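Long-range contacts in NADP-dependent glyceraldehyde-3-phosphate dehydrogenase (Bacillus halodurans, PDB 3PRL), which probably catalyses the NADP-dependent, non-phosphorylating oxidation of glyceraldehyde 3-phosphate to 3-phosphoglycerate: residues R68-R73 with A176-N181; M96-K101 with A188-L193; V148-L153 with T474-T479; L269-L274 with I418-T423; V305-V310 with I394-D399. All blocks are in the same frame, centred on the assembly; numbering follows the deposited sequence.

Contact 1 of 5, residues R68-R73 with A176-N181; sequences RPIHER and ALVTGN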
# COMPACT_ATOMS: atom_id res chain seq x y z
N ARG D 68 -9.12 17.52 16.09
CA ARG D 68 -8.98 18.55 15.06
C ARG D 68 -8.84 17.94 13.66
O ARG D 68 -8.08 16.97 13.49
CB ARG D 68 -7.80 19.48 15.32
CG ARG D 68 -7.81 20.15 16.68
CD ARG D 68 -8.72 21.36 16.70
NE ARG D 68 -8.19 22.48 15.93
CZ ARG D 68 -7.16 23.23 16.31
NH1 ARG D 68 -6.54 22.98 17.46
NH2 ARG D 68 -6.75 24.24 15.55
N PRO D 69 -9.57 18.49 12.67
CA PRO D 69 -9.38 18.02 11.28
C PRO D 69 -7.88 17.92 10.96
O PRO D 69 -7.14 18.89 11.16
CB PRO D 69 -10.04 19.13 10.45
CG PRO D 69 -11.13 19.66 11.34
CD PRO D 69 -10.61 19.53 12.77
N ILE D 70 -7.45 16.75 10.50
CA ILE D 70 -6.04 16.48 10.16
C ILE D 70 -5.37 17.63 9.39
O ILE D 70 -4.23 18.00 9.69
CB ILE D 70 -5.87 15.09 9.45
CG1 ILE D 70 -4.46 14.91 8.86
CG2 ILE D 70 -6.93 14.87 8.40
CD1 ILE D 70 -3.43 14.31 9.84
N HIS D 71 -6.08 18.23 8.43
CA HIS D 71 -5.53 19.39 7.72
C HIS D 71 -5.13 20.53 8.68
O HIS D 71 -4.15 21.21 8.44
CB HIS D 71 -6.40 19.86 6.54
CG HIS D 71 -7.60 20.66 6.94
ND1 HIS D 71 -7.53 21.99 7.28
CD2 HIS D 71 -8.91 20.32 7.00
CE1 HIS D 71 -8.74 22.43 7.57
NE2 HIS D 71 -9.60 21.44 7.41
N GLU D 72 -5.86 20.68 9.78
CA GLU D 72 -5.53 21.69 10.80
C GLU D 72 -4.28 21.32 11.58
O GLU D 72 -3.53 22.20 12.03
CB GLU D 72 -6.71 21.93 11.76
CG GLU D 72 -7.92 22.66 11.14
CD GLU D 72 -9.03 22.95 12.15
OE1 GLU D 72 -8.73 23.12 13.36
OE2 GLU D 72 -10.22 23.02 11.73
N ARG D 73 -4.05 20.02 11.76
CA ARG D 73 -2.81 19.58 12.41
C ARG D 73 -1.59 19.80 11.51
O ARG D 73 -0.53 20.19 12.00
CB ARG D 73 -2.93 18.14 12.90
CG ARG D 73 -3.98 17.97 14.01
CD ARG D 73 -3.82 16.66 14.77
NE ARG D 73 -4.12 15.50 13.93
CZ ARG D 73 -5.15 14.69 14.08
NH1 ARG D 73 -6.03 14.86 15.06
NH2 ARG D 73 -5.31 13.68 13.23
N ALA D 176 4.57 13.11 15.98
CA ALA D 176 3.71 12.95 17.15
C ALA D 176 2.48 13.85 17.14
O ALA D 176 1.35 13.38 17.33
CB ALA D 176 4.53 13.13 18.45
N LEU D 177 2.68 15.14 16.89
CA LEU D 177 1.56 16.10 16.96
C LEU D 177 0.65 15.96 15.76
O LEU D 177 -0.58 16.08 15.89
CB LEU D 177 2.06 17.54 17.01
CG LEU D 177 3.12 17.97 18.03
CD1 LEU D 177 3.49 19.41 17.74
CD2 LEU D 177 2.65 17.81 19.46
N VAL D 178 1.24 15.75 14.58
CA VAL D 178 0.42 15.70 13.37
C VAL D 178 -0.49 14.47 13.32
O VAL D 178 -1.51 14.48 12.63
CB VAL D 178 1.24 15.83 12.08
CG1 VAL D 178 1.94 14.52 11.74
CG2 VAL D 178 0.33 16.27 10.96
N THR D 179 -0.13 13.42 14.07
CA THR D 179 -0.98 12.22 14.11
C THR D 179 -1.91 12.28 15.30
O THR D 179 -2.67 11.33 15.57
CB THR D 179 -0.18 10.90 14.16
OG1 THR D 179 0.55 10.82 15.38
CG2 THR D 179 0.77 10.78 12.96
N GLY D 180 -1.85 13.38 16.04
CA GLY D 180 -2.86 13.66 17.04
C GLY D 180 -2.50 13.31 18.46
O GLY D 180 -3.37 13.29 19.33
N ASN D 181 -1.22 13.04 18.70
CA ASN D 181 -0.67 12.86 20.05
C ASN D 181 -0.32 14.24 20.61
O ASN D 181 -0.33 15.21 19.88
CB ASN D 181 0.61 12.01 20.00
CG ASN D 181 0.35 10.60 19.45
OD1 ASN D 181 -0.05 9.71 20.19
ND2 ASN D 181 0.58 10.41 18.13
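Arg73 NE gives its hydrogen to Val178 O, 3.1 Å away and bent to 146° at the hydrogen. The nitrogen comes down on this carbonyl from above its plane, 62° out of it, so no lone pair is met squarely. On the arginine side the oxygen lies near the guanidinium edge, somewhat tilted from the plane. A turn at chi3 (-67°) swings the flat group off the line of its own chain and under the end of helix 167-178, where Gly180 CA sits 3.6 Å above one face, toward the rim. Along the stem, Arg73 CD passes 3.5 Å from Leu177 O. Ile70 CD1 adds an apolar touch, 4.4 Å from Val178 CG2. Gly180 ends the helix in a Schellman motif: Asn181 N returns to Ala176 O at 2.9 Å, and Asn181 ND2 shares that acceptor. The positive charge beside this carboxyl-terminal turn is likely to suit the helix dipole. NH1 is held separately by Lys66 O, which fixes how the guanidinium is turned. Cutting Arg73 back to an alanine would probably leave Val178 O without its side-chain donor and open a gap against Gly180. The contact thus sets the first turn of helix 70-86 against the last turn of helix 167-178. Ala124 of helix 103-124 packs on both Ile70 and Val178, Leu470 of helix 466-472 closes over Val178 and Thr179, and the side chain of Asn181 packs on Pro152 and Val156 of strand 144-159.

Contact 2 of 5, residues M96-K101 with A188-L193; sequences MHEVAK and ATQGSL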
# COMPACT_ATOMS: atom_id res chain seq x y z
N MET D 96 25.47 26.45 17.00
CA MET D 96 26.95 26.40 16.88
C MET D 96 27.66 26.68 18.21
O MET D 96 28.61 25.98 18.54
CB MET D 96 27.55 27.22 15.72
CG MET D 96 27.11 28.64 15.59
SD MET D 96 28.41 29.81 15.11
CE MET D 96 27.79 31.22 16.01
N HIS D 97 27.17 27.65 18.98
CA HIS D 97 27.76 27.95 20.29
C HIS D 97 27.51 26.82 21.29
O HIS D 97 28.45 26.30 21.89
CB HIS D 97 27.25 29.28 20.86
CG HIS D 97 27.84 30.50 20.23
ND1 HIS D 97 27.07 31.51 19.69
CD2 HIS D 97 29.13 30.89 20.08
CE1 HIS D 97 27.86 32.46 19.21
NE2 HIS D 97 29.11 32.11 19.43
N GLU D 98 26.23 26.46 21.46
CA GLU D 98 25.75 25.61 22.58
C GLU D 98 26.32 24.20 22.55
O GLU D 98 26.65 23.63 23.60
CB GLU D 98 24.21 25.54 22.58
CG GLU D 98 23.57 25.36 23.97
CD GLU D 98 22.09 24.99 23.92
OE1 GLU D 98 21.44 25.10 22.85
OE2 GLU D 98 21.55 24.56 24.97
N VAL D 99 26.37 23.62 21.35
CA VAL D 99 26.87 22.26 21.18
C VAL D 99 28.17 22.22 20.36
O VAL D 99 28.67 21.15 20.01
CB VAL D 99 25.75 21.31 20.67
CG1 VAL D 99 24.54 21.37 21.60
CG2 VAL D 99 25.34 21.63 19.23
N ALA D 100 28.73 23.41 20.10
CA ALA D 100 29.99 23.57 19.37
C ALA D 100 30.00 22.95 17.96
O ALA D 100 30.97 22.31 17.55
CB ALA D 100 31.17 23.08 20.22
N LYS D 101 28.91 23.17 17.23
CA LYS D 101 28.77 22.64 15.87
C LYS D 101 29.25 23.68 14.84
O LYS D 101 28.85 24.83 14.93
CB LYS D 101 27.30 22.29 15.62
CG LYS D 101 26.95 21.81 14.22
CD LYS D 101 25.56 21.18 14.20
CE LYS D 101 25.50 19.92 15.10
NZ LYS D 101 24.46 18.95 14.65
N ALA D 188 18.25 17.28 25.65
CA ALA D 188 19.50 17.15 26.38
C ALA D 188 19.78 18.52 27.00
O ALA D 188 19.51 19.57 26.37
CB ALA D 188 20.62 16.75 25.45
N THR D 189 20.31 18.54 28.21
CA THR D 189 20.56 19.81 28.90
C THR D 189 21.54 20.67 28.10
O THR D 189 21.33 21.89 27.93
CB THR D 189 21.00 19.61 30.37
OG1 THR D 189 19.87 19.21 31.15
CG2 THR D 189 21.57 20.93 30.98
N GLN D 190 22.60 20.05 27.61
CA GLN D 190 23.44 20.71 26.62
C GLN D 190 22.70 20.57 25.28
O GLN D 190 22.71 19.51 24.66
CB GLN D 190 24.84 20.09 26.57
CG GLN D 190 25.92 21.05 26.05
CD GLN D 190 26.10 22.29 26.92
OE1 GLN D 190 26.14 22.20 28.15
NE2 GLN D 190 26.22 23.46 26.28
N GLY D 191 22.03 21.65 24.87
CA GLY D 191 21.12 21.63 23.72
C GLY D 191 19.73 22.14 24.09
O GLY D 191 18.91 22.47 23.22
N SER D 192 19.45 22.22 25.38
CA SER D 192 18.18 22.73 25.85
C SER D 192 17.84 24.16 25.38
O SER D 192 16.66 24.46 25.13
CB SER D 192 18.10 22.64 27.37
OG SER D 192 18.08 21.28 27.78
N LEU D 193 18.83 25.05 25.25
CA LEU D 193 18.53 26.40 24.74
C LEU D 193 18.07 26.40 23.28
O LEU D 193 17.11 27.11 22.92
CB LEU D 193 19.70 27.38 24.89
CG LEU D 193 20.45 27.59 26.20
CD1 LEU D 193 21.70 28.39 25.90
CD2 LEU D 193 19.60 28.29 27.27
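Glu98 swings out with chi1 at -149°, not far from anti to its amide nitrogen, and runs straight beyond CG, which carries its carboxylate across to the turn at Gly191. Gln190 folds back at chi2 (62°), so that its amide slides past the glutamate chain in the opposite direction and ends at the Glu98 backbone. Gln190 NE2 donates to Glu98 O at 2.7 Å, nearly straight at 162°, with the hydrogen bond lying in both the amide and the carbonyl planes. OE2 of Glu98 collects backbone amides: Leu193 N reaches it from the syn side at 2.8 Å, and Gly191 N adds a weak bond at 3.0 Å. The other carboxylate oxygen, OE1, is held by Ser194 OG. Leu193 lies across the carboxylate, its CB 3.4 Å from OE2. Beside this, Val99 CG1 packs on Gly191 CA at 4.0 Å, and the side chain of Val99 also lies close to Phe162, which like Thr189 binds NADP(+). Ile31 of strand 28-32 packs against Glu98, Gln190 and Leu193. Gly191 is the N-cap residue of helix 192-204. A buried carboxylate gathering amides at this amino-terminal end is therefore well compensated, and the positive end of the helix dipole is likely to favour its ionised form, tying helix 88-98 to the turn that carries Thr189.

Contact 3 of 5, residues V148-L153 with T474-T479; sequences VEREPL and TRERVT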
# COMPACT_ATOMS: atom_id res chain seq x y z
N VAL D 148 -10.41 -0.06 9.12
CA VAL D 148 -9.19 0.04 9.91
C VAL D 148 -8.62 1.44 9.69
O VAL D 148 -8.43 1.89 8.56
CB VAL D 148 -8.17 -1.11 9.58
CG1 VAL D 148 -6.99 -1.13 10.58
CG2 VAL D 148 -8.86 -2.50 9.60
N GLU D 149 -8.38 2.15 10.79
CA GLU D 149 -7.72 3.44 10.71
C GLU D 149 -6.58 3.47 11.73
O GLU D 149 -6.37 2.48 12.44
CB GLU D 149 -8.72 4.57 10.94
CG GLU D 149 -9.56 4.90 9.70
CD GLU D 149 -10.75 5.82 9.99
OE1 GLU D 149 -11.53 5.53 10.94
OE2 GLU D 149 -10.91 6.84 9.26
N ARG D 150 -5.85 4.60 11.77
CA ARG D 150 -4.82 4.85 12.78
C ARG D 150 -5.23 5.92 13.80
O ARG D 150 -5.73 6.98 13.44
CB ARG D 150 -3.50 5.27 12.14
CG ARG D 150 -2.90 4.17 11.31
CD ARG D 150 -1.44 4.03 11.59
NE ARG D 150 -1.12 2.62 11.56
CZ ARG D 150 -0.57 1.94 12.56
NH1 ARG D 150 -0.20 2.54 13.69
NH2 ARG D 150 -0.37 0.64 12.39
N GLU D 151 -4.95 5.64 15.07
CA GLU D 151 -5.33 6.49 16.20
C GLU D 151 -4.07 6.88 16.97
O GLU D 151 -3.22 6.03 17.19
CB GLU D 151 -6.29 5.69 17.10
CG GLU D 151 -6.60 6.27 18.50
CD GLU D 151 -7.68 7.34 18.52
OE1 GLU D 151 -7.79 8.14 17.57
OE2 GLU D 151 -8.41 7.42 19.53
N PRO D 152 -3.94 8.16 17.37
CA PRO D 152 -2.82 8.52 18.26
C PRO D 152 -2.76 7.63 19.50
O PRO D 152 -3.78 7.10 19.93
CB PRO D 152 -3.13 9.96 18.69
CG PRO D 152 -4.51 10.30 18.12
CD PRO D 152 -4.75 9.34 16.99
N LEU D 153 -1.57 7.44 20.06
CA LEU D 153 -1.44 6.69 21.31
C LEU D 153 -1.81 7.55 22.54
O LEU D 153 -2.35 7.02 23.52
CB LEU D 153 -0.02 6.10 21.45
CG LEU D 153 0.57 5.20 20.35
CD1 LEU D 153 2.09 5.27 20.37
CD2 LEU D 153 0.11 3.73 20.47
N THR D 474 1.18 5.83 16.44
CA THR D 474 -0.23 5.52 16.31
C THR D 474 -0.44 4.04 16.61
O THR D 474 0.49 3.32 16.93
CB THR D 474 -0.73 5.81 14.87
OG1 THR D 474 0.27 5.42 13.93
CG2 THR D 474 -1.06 7.30 14.68
N ARG D 475 -1.69 3.61 16.46
CA ARG D 475 -2.12 2.21 16.60
C ARG D 475 -3.39 2.04 15.76
O ARG D 475 -4.05 3.04 15.38
CB ARG D 475 -2.33 1.82 18.09
CG ARG D 475 -3.35 2.70 18.94
CD ARG D 475 -4.83 2.28 18.76
NE ARG D 475 -5.77 2.84 19.73
CZ ARG D 475 -7.05 2.45 19.85
NH1 ARG D 475 -7.54 1.49 19.05
NH2 ARG D 475 -7.84 3.00 20.76
N GLU D 476 -3.73 0.78 15.46
CA GLU D 476 -4.90 0.49 14.68
C GLU D 476 -6.17 0.71 15.50
O GLU D 476 -6.23 0.41 16.70
CB GLU D 476 -4.87 -0.93 14.11
CG GLU D 476 -3.92 -1.10 12.91
CD GLU D 476 -2.54 -1.60 13.29
OE1 GLU D 476 -2.14 -1.43 14.46
OE2 GLU D 476 -1.86 -2.17 12.42
N ARG D 477 -7.15 1.27 14.81
CA ARG D 477 -8.47 1.53 15.33
C ARG D 477 -9.45 0.83 14.39
O ARG D 477 -9.59 1.22 13.23
CB ARG D 477 -8.70 3.04 15.36
CG ARG D 477 -10.13 3.42 15.71
CD ARG D 477 -10.28 4.71 16.54
NE ARG D 477 -11.46 4.45 17.34
CZ ARG D 477 -11.50 4.32 18.66
NH1 ARG D 477 -10.43 4.53 19.42
NH2 ARG D 477 -12.65 4.01 19.23
N VAL D 478 -10.10 -0.22 14.88
CA VAL D 478 -10.97 -1.04 14.01
C VAL D 478 -12.46 -0.85 14.39
O VAL D 478 -12.81 -0.93 15.56
CB VAL D 478 -10.60 -2.56 14.09
CG1 VAL D 478 -11.44 -3.40 13.12
CG2 VAL D 478 -9.10 -2.78 13.84
N THR D 479 -13.29 -0.58 13.38
CA THR D 479 -14.73 -0.54 13.53
C THR D 479 -15.30 -1.59 12.59
O THR D 479 -15.01 -1.57 11.37
CB THR D 479 -15.33 0.82 13.15
OG1 THR D 479 -14.61 1.86 13.80
CG2 THR D 479 -16.78 0.90 13.56
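Strands 144-159 and 474-482 pair antiparallel in the oligomerisation sheet of this aldehyde dehydrogenase, and within it Val148 faces Val478 while Pro152 faces Thr474. Glu149 and Arg477 form one hydrogen-bonded pair, Glu149 N to Arg477 O at 2.9 Å and Arg477 N to Glu149 O at 2.8 Å. Glu151 and Arg475 form the next, with Glu151 N on Arg475 O at 2.8 Å. Val148, Arg150, Glu476 and Val478 share one face. There Arg150, bent at chi2 and chi3, crosses Thr474 at about a right angle: NH1 donates to Thr474 OG1 at 2.9 Å, a hydroxyl that also meets Leu470 O. Its NH2 makes a salt bridge to Glu476 OE2 at 3.2 Å, the two chains running side by side with their flat ends 52° apart. With a leucine in place of Arg150, Glu476 would probably be left without its cross-strand countercharge and Thr474 OG1 without this donor. On the other face Glu151 meets two arginines, side by side with both. Its CG packs over the Arg475 guanidinium, 3.7 Å from NE, and its OE2 makes a long salt bridge to Arg477 NH1 at 3.5 Å. Lys431 of the third subunit takes Glu151 OE1, while carbonyls of Val435 and Leu433 of that subunit receive Arg475 NH1 and Arg477 NH2. Val478 and Thr479 continue the sheet as a parallel ladder with a strand of the same neighbour, the intersubunit sheet characteristic of aldehyde dehydrogenase oligomers.

Contact 4 of 5, residues L269-L274 with I418-T423; sequences LDDADL and IFTKDT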
# COMPACT_ATOMS: atom_id res chain seq x y z
N LEU D 269 37.14 -3.49 -0.26
CA LEU D 269 37.68 -4.65 -0.99
C LEU D 269 38.68 -4.23 -2.07
O LEU D 269 38.81 -3.05 -2.36
CB LEU D 269 36.55 -5.51 -1.58
CG LEU D 269 35.58 -6.18 -0.61
CD1 LEU D 269 34.53 -7.02 -1.35
CD2 LEU D 269 36.32 -7.02 0.44
N ASP D 270 39.38 -5.21 -2.64
CA ASP D 270 40.46 -4.99 -3.63
C ASP D 270 40.05 -4.14 -4.86
O ASP D 270 40.82 -3.27 -5.30
CB ASP D 270 41.07 -6.34 -4.05
CG ASP D 270 41.73 -6.33 -5.43
OD1 ASP D 270 42.16 -5.26 -5.92
OD2 ASP D 270 41.83 -7.42 -6.03
N ASP D 271 38.87 -4.40 -5.40
CA ASP D 271 38.39 -3.72 -6.59
C ASP D 271 37.59 -2.45 -6.27
O ASP D 271 36.48 -2.26 -6.76
CB ASP D 271 37.55 -4.69 -7.44
CG ASP D 271 36.37 -5.28 -6.68
OD1 ASP D 271 36.42 -5.30 -5.43
OD2 ASP D 271 35.39 -5.71 -7.33
N ALA D 272 38.16 -1.57 -5.45
CA ALA D 272 37.45 -0.37 -5.02
C ALA D 272 38.11 0.89 -5.56
O ALA D 272 39.33 0.97 -5.68
CB ALA D 272 37.37 -0.31 -3.51
N ASP D 273 37.28 1.87 -5.90
CA ASP D 273 37.78 3.20 -6.22
C ASP D 273 38.20 3.82 -4.89
O ASP D 273 37.36 4.26 -4.10
CB ASP D 273 36.71 4.06 -6.92
CG ASP D 273 37.14 5.51 -7.11
OD1 ASP D 273 38.06 5.98 -6.41
OD2 ASP D 273 36.55 6.21 -7.97
N LEU D 274 39.51 3.84 -4.66
CA LEU D 274 40.06 4.24 -3.37
C LEU D 274 40.05 5.75 -3.15
O LEU D 274 40.24 6.21 -2.02
CB LEU D 274 41.47 3.66 -3.19
CG LEU D 274 41.63 2.15 -3.39
CD1 LEU D 274 43.08 1.81 -3.73
CD2 LEU D 274 41.16 1.35 -2.18
N ILE D 418 29.94 -0.82 2.29
CA ILE D 418 30.80 -1.72 1.50
C ILE D 418 31.33 -0.96 0.28
O ILE D 418 30.56 -0.29 -0.43
CB ILE D 418 30.07 -3.02 1.00
CG1 ILE D 418 29.04 -3.55 2.02
CG2 ILE D 418 31.09 -4.12 0.59
CD1 ILE D 418 29.63 -3.98 3.35
N PHE D 419 32.63 -1.08 0.03
CA PHE D 419 33.29 -0.42 -1.09
C PHE D 419 33.91 -1.42 -2.09
O PHE D 419 34.77 -2.25 -1.72
CB PHE D 419 34.32 0.57 -0.58
CG PHE D 419 33.72 1.76 0.13
CD1 PHE D 419 33.33 2.89 -0.59
CD2 PHE D 419 33.56 1.76 1.52
CE1 PHE D 419 32.79 4.01 0.07
CE2 PHE D 419 33.01 2.86 2.18
CZ PHE D 419 32.62 3.99 1.45
N THR D 420 33.45 -1.35 -3.33
CA THR D 420 33.68 -2.39 -4.35
C THR D 420 33.15 -1.88 -5.68
O THR D 420 32.25 -1.04 -5.72
CB THR D 420 32.84 -3.66 -4.06
OG1 THR D 420 32.52 -3.74 -2.66
CG2 THR D 420 33.56 -4.91 -4.50
N LYS D 421 33.70 -2.39 -6.78
CA LYS D 421 33.08 -2.18 -8.08
C LYS D 421 32.13 -3.32 -8.38
O LYS D 421 31.29 -3.23 -9.27
CB LYS D 421 34.13 -2.07 -9.19
CG LYS D 421 35.28 -1.11 -8.91
CD LYS D 421 34.89 0.35 -9.05
CE LYS D 421 36.12 1.16 -9.47
NZ LYS D 421 35.74 2.43 -10.13
N ASP D 422 32.26 -4.40 -7.61
CA ASP D 422 31.43 -5.60 -7.78
C ASP D 422 30.12 -5.47 -6.99
O ASP D 422 30.01 -5.98 -5.87
CB ASP D 422 32.21 -6.84 -7.33
CG ASP D 422 31.55 -8.13 -7.77
OD1 ASP D 422 30.31 -8.15 -7.97
OD2 ASP D 422 32.27 -9.14 -7.90
N THR D 423 29.14 -4.79 -7.60
CA THR D 423 27.87 -4.47 -6.95
C THR D 423 27.08 -5.68 -6.42
O THR D 423 26.65 -5.66 -5.27
CB THR D 423 26.95 -3.65 -7.88
OG1 THR D 423 27.51 -2.35 -8.08
CG2 THR D 423 25.54 -3.49 -7.26
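Leu269 and Thr420 lie side by side and point the same way, Leu269 CD1 resting 3.9 Å from Thr420 CG2. Asp271, two residues on from Leu269, crosses Thr420 at a slant and sets its OD1 beside that same methyl. Its position follows from chi1 at 58°, which tucks CG between the backbone N and the carbonyl carbon. OD2 of Asp271 reaches Asp422 CB at 3.4 Å, and the two carboxylates stand almost perpendicular, 83° apart, their OD2 atoms 4.7 Å from each other. Ala272 CB packs on the backbone at Phe419 and meets Phe419 CB at 4.3 Å. Lys421 bends at chi2 and lays its end along Asp273, NZ being 3.7 Å from Asp273 CB but 4.4 Å from OD2, beyond a salt bridge. Asp273 OD1 instead accepts from Leu276 N, as the N-cap of helix 274-286. One straight backbone bond ties the segments, Leu269 N to Phe419 O at 3.0 Å and 166°; a second, from Lys421 N to Asp271 O, is weak and doubtful. The loop after strand 264-268 is thus laced to the end of strand 415-419. Thr420 OG1 is buried here without a polar partner in the model. The two like charges, Asp271 and Asp422, would probably repel, but Arg425 offsets them: it makes a salt bridge to Asp271 OD1 and a long, weak ion pair with Asp422.

Contact 5 of 5, residues V305-V310 with I394-D399; sequences VADQLV and IIRVKD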
# COMPACT_ATOMS: atom_id res chain seq x y z
N VAL D 305 45.25 -3.66 -0.92
CA VAL D 305 44.93 -2.27 -1.25
C VAL D 305 45.09 -1.32 -0.06
O VAL D 305 44.88 -0.12 -0.19
CB VAL D 305 43.49 -2.13 -1.84
CG1 VAL D 305 43.45 -2.58 -3.30
CG2 VAL D 305 42.47 -2.91 -1.01
N ALA D 306 45.48 -1.88 1.09
CA ALA D 306 45.52 -1.15 2.36
C ALA D 306 46.39 0.10 2.33
O ALA D 306 45.95 1.18 2.70
CB ALA D 306 45.94 -2.08 3.51
N ASP D 307 47.64 -0.07 1.88
CA ASP D 307 48.62 1.01 1.83
C ASP D 307 48.08 2.22 1.07
O ASP D 307 48.14 3.35 1.57
CB ASP D 307 49.92 0.53 1.17
CG ASP D 307 50.76 -0.34 2.08
OD1 ASP D 307 50.37 -0.58 3.25
OD2 ASP D 307 51.84 -0.79 1.64
N GLN D 308 47.54 1.97 -0.11
CA GLN D 308 47.10 3.06 -0.97
C GLN D 308 45.91 3.85 -0.41
O GLN D 308 45.90 5.07 -0.48
CB GLN D 308 46.82 2.57 -2.40
CG GLN D 308 46.61 3.69 -3.42
CD GLN D 308 47.70 4.77 -3.35
OE1 GLN D 308 48.80 4.61 -3.90
NE2 GLN D 308 47.39 5.88 -2.69
N LEU D 309 44.92 3.15 0.15
CA LEU D 309 43.74 3.81 0.74
C LEU D 309 44.13 4.66 1.96
O LEU D 309 43.75 5.82 2.07
CB LEU D 309 42.68 2.79 1.13
CG LEU D 309 41.46 3.33 1.90
CD1 LEU D 309 40.51 4.07 0.96
CD2 LEU D 309 40.74 2.22 2.67
N VAL D 310 44.92 4.06 2.85
CA VAL D 310 45.36 4.72 4.08
C VAL D 310 46.30 5.90 3.80
O VAL D 310 46.39 6.84 4.59
CB VAL D 310 45.93 3.70 5.11
CG1 VAL D 310 47.36 3.33 4.80
CG2 VAL D 310 45.79 4.22 6.52
N ILE D 394 42.06 2.08 11.44
CA ILE D 394 42.09 1.26 10.24
C ILE D 394 42.45 -0.17 10.65
O ILE D 394 43.39 -0.39 11.44
CB ILE D 394 43.06 1.81 9.15
CG1 ILE D 394 43.00 3.36 9.05
CG2 ILE D 394 42.82 1.14 7.80
CD1 ILE D 394 41.65 3.95 8.65
N ILE D 395 41.68 -1.14 10.16
CA ILE D 395 41.91 -2.53 10.50
C ILE D 395 42.25 -3.28 9.22
O ILE D 395 41.43 -3.38 8.31
CB ILE D 395 40.72 -3.16 11.29
CG1 ILE D 395 40.56 -2.46 12.65
CG2 ILE D 395 40.93 -4.65 11.48
CD1 ILE D 395 39.24 -2.74 13.35
N ARG D 396 43.49 -3.75 9.14
CA ARG D 396 43.96 -4.43 7.95
C ARG D 396 43.39 -5.85 7.95
O ARG D 396 43.60 -6.63 8.88
CB ARG D 396 45.50 -4.43 7.86
CG ARG D 396 46.18 -3.26 8.57
CD ARG D 396 47.43 -2.78 7.83
NE ARG D 396 47.16 -1.59 7.02
CZ ARG D 396 47.98 -1.09 6.10
NH1 ARG D 396 49.14 -1.69 5.83
NH2 ARG D 396 47.64 -0.00 5.42
N VAL D 397 42.62 -6.16 6.91
CA VAL D 397 41.90 -7.42 6.83
C VAL D 397 42.34 -8.23 5.59
O VAL D 397 42.95 -7.67 4.68
CB VAL D 397 40.37 -7.15 6.86
CG1 VAL D 397 39.58 -8.40 6.61
CG2 VAL D 397 39.97 -6.55 8.20
N LYS D 398 42.05 -9.53 5.57
CA LYS D 398 42.41 -10.39 4.44
C LYS D 398 41.33 -10.43 3.37
O LYS D 398 41.63 -10.40 2.18
CB LYS D 398 42.72 -11.81 4.92
CG LYS D 398 43.87 -12.50 4.15
CD LYS D 398 43.65 -14.01 3.97
CE LYS D 398 43.34 -14.75 5.29
NZ LYS D 398 42.82 -16.14 5.08
N ASP D 399 40.07 -10.53 3.78
CA ASP D 399 38.97 -10.63 2.84
C ASP D 399 37.67 -10.04 3.39
O ASP D 399 37.64 -9.51 4.51
CB ASP D 399 38.77 -12.09 2.41
CG ASP D 399 38.68 -13.05 3.59
OD1 ASP D 399 38.24 -12.64 4.68
OD2 ASP D 399 39.06 -14.22 3.42
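Asp307 OD1 receives Arg396 NH1 at 3.1 Å in a hydrogen-bonded salt bridge, straight to 159° at the hydrogen and close to the guanidinium plane. The two side chains meet at about a right angle, yet their flat ends are nearly coplanar, 26° apart, so the carboxylate oxygen faces the guanidinium edge. Ala306 CB covers one face of that group, 3.3 Å above its plane and toward the rim. At another point on the edge, Val310 CG1 comes within 3.4 Å of Arg396 NH2. Bends at chi2 and chi3 of Arg396 bring its guanidinium across the helix, over Ala306. Deeper in, Val310 CG2 meets Ile394 CG1 at 3.9 Å; with chi1 at 81° the valine sends CG1 to the arginine and CG2 to the isoleucine. Val299 and Val301 of strand 296-302, and Leu372 of strand 367-374, back Ile394. Residues 305-310 run roughly antiparallel to residues 394-397, and the helix packs on their sheet. The chemistry is graded: an apolar core passes outward through the arginine's flat face to an exposed aspartate. Asp374, in a long and weak ion pair with NE, probably shares in balancing the arginine's charge.

Contacts 1 and 3 touch, Asn181 reaching Leu153 and Pro152, so the end of helix 167-178 meets the strand pair that leads to the subunit interface. Contacts 4 and 5 form a second touching pair, centres about 12 Å apart, both reaching one sheet. Contact 2 touches none of the others and is the one that holds an NADP(+)-binding residue. Contacts 1, 2, 3 and 5 are largely buried, though 5 has an exposed aspartate at its rim; contact 4 is only partly buried. Backbone groups meet charged side chains at the helix ends of 1 and 2, contact 3 is an antiparallel ladder with one salt bridge and further hydrogen bonds to another subunit, and arginines offset carboxylates in 4 and 5.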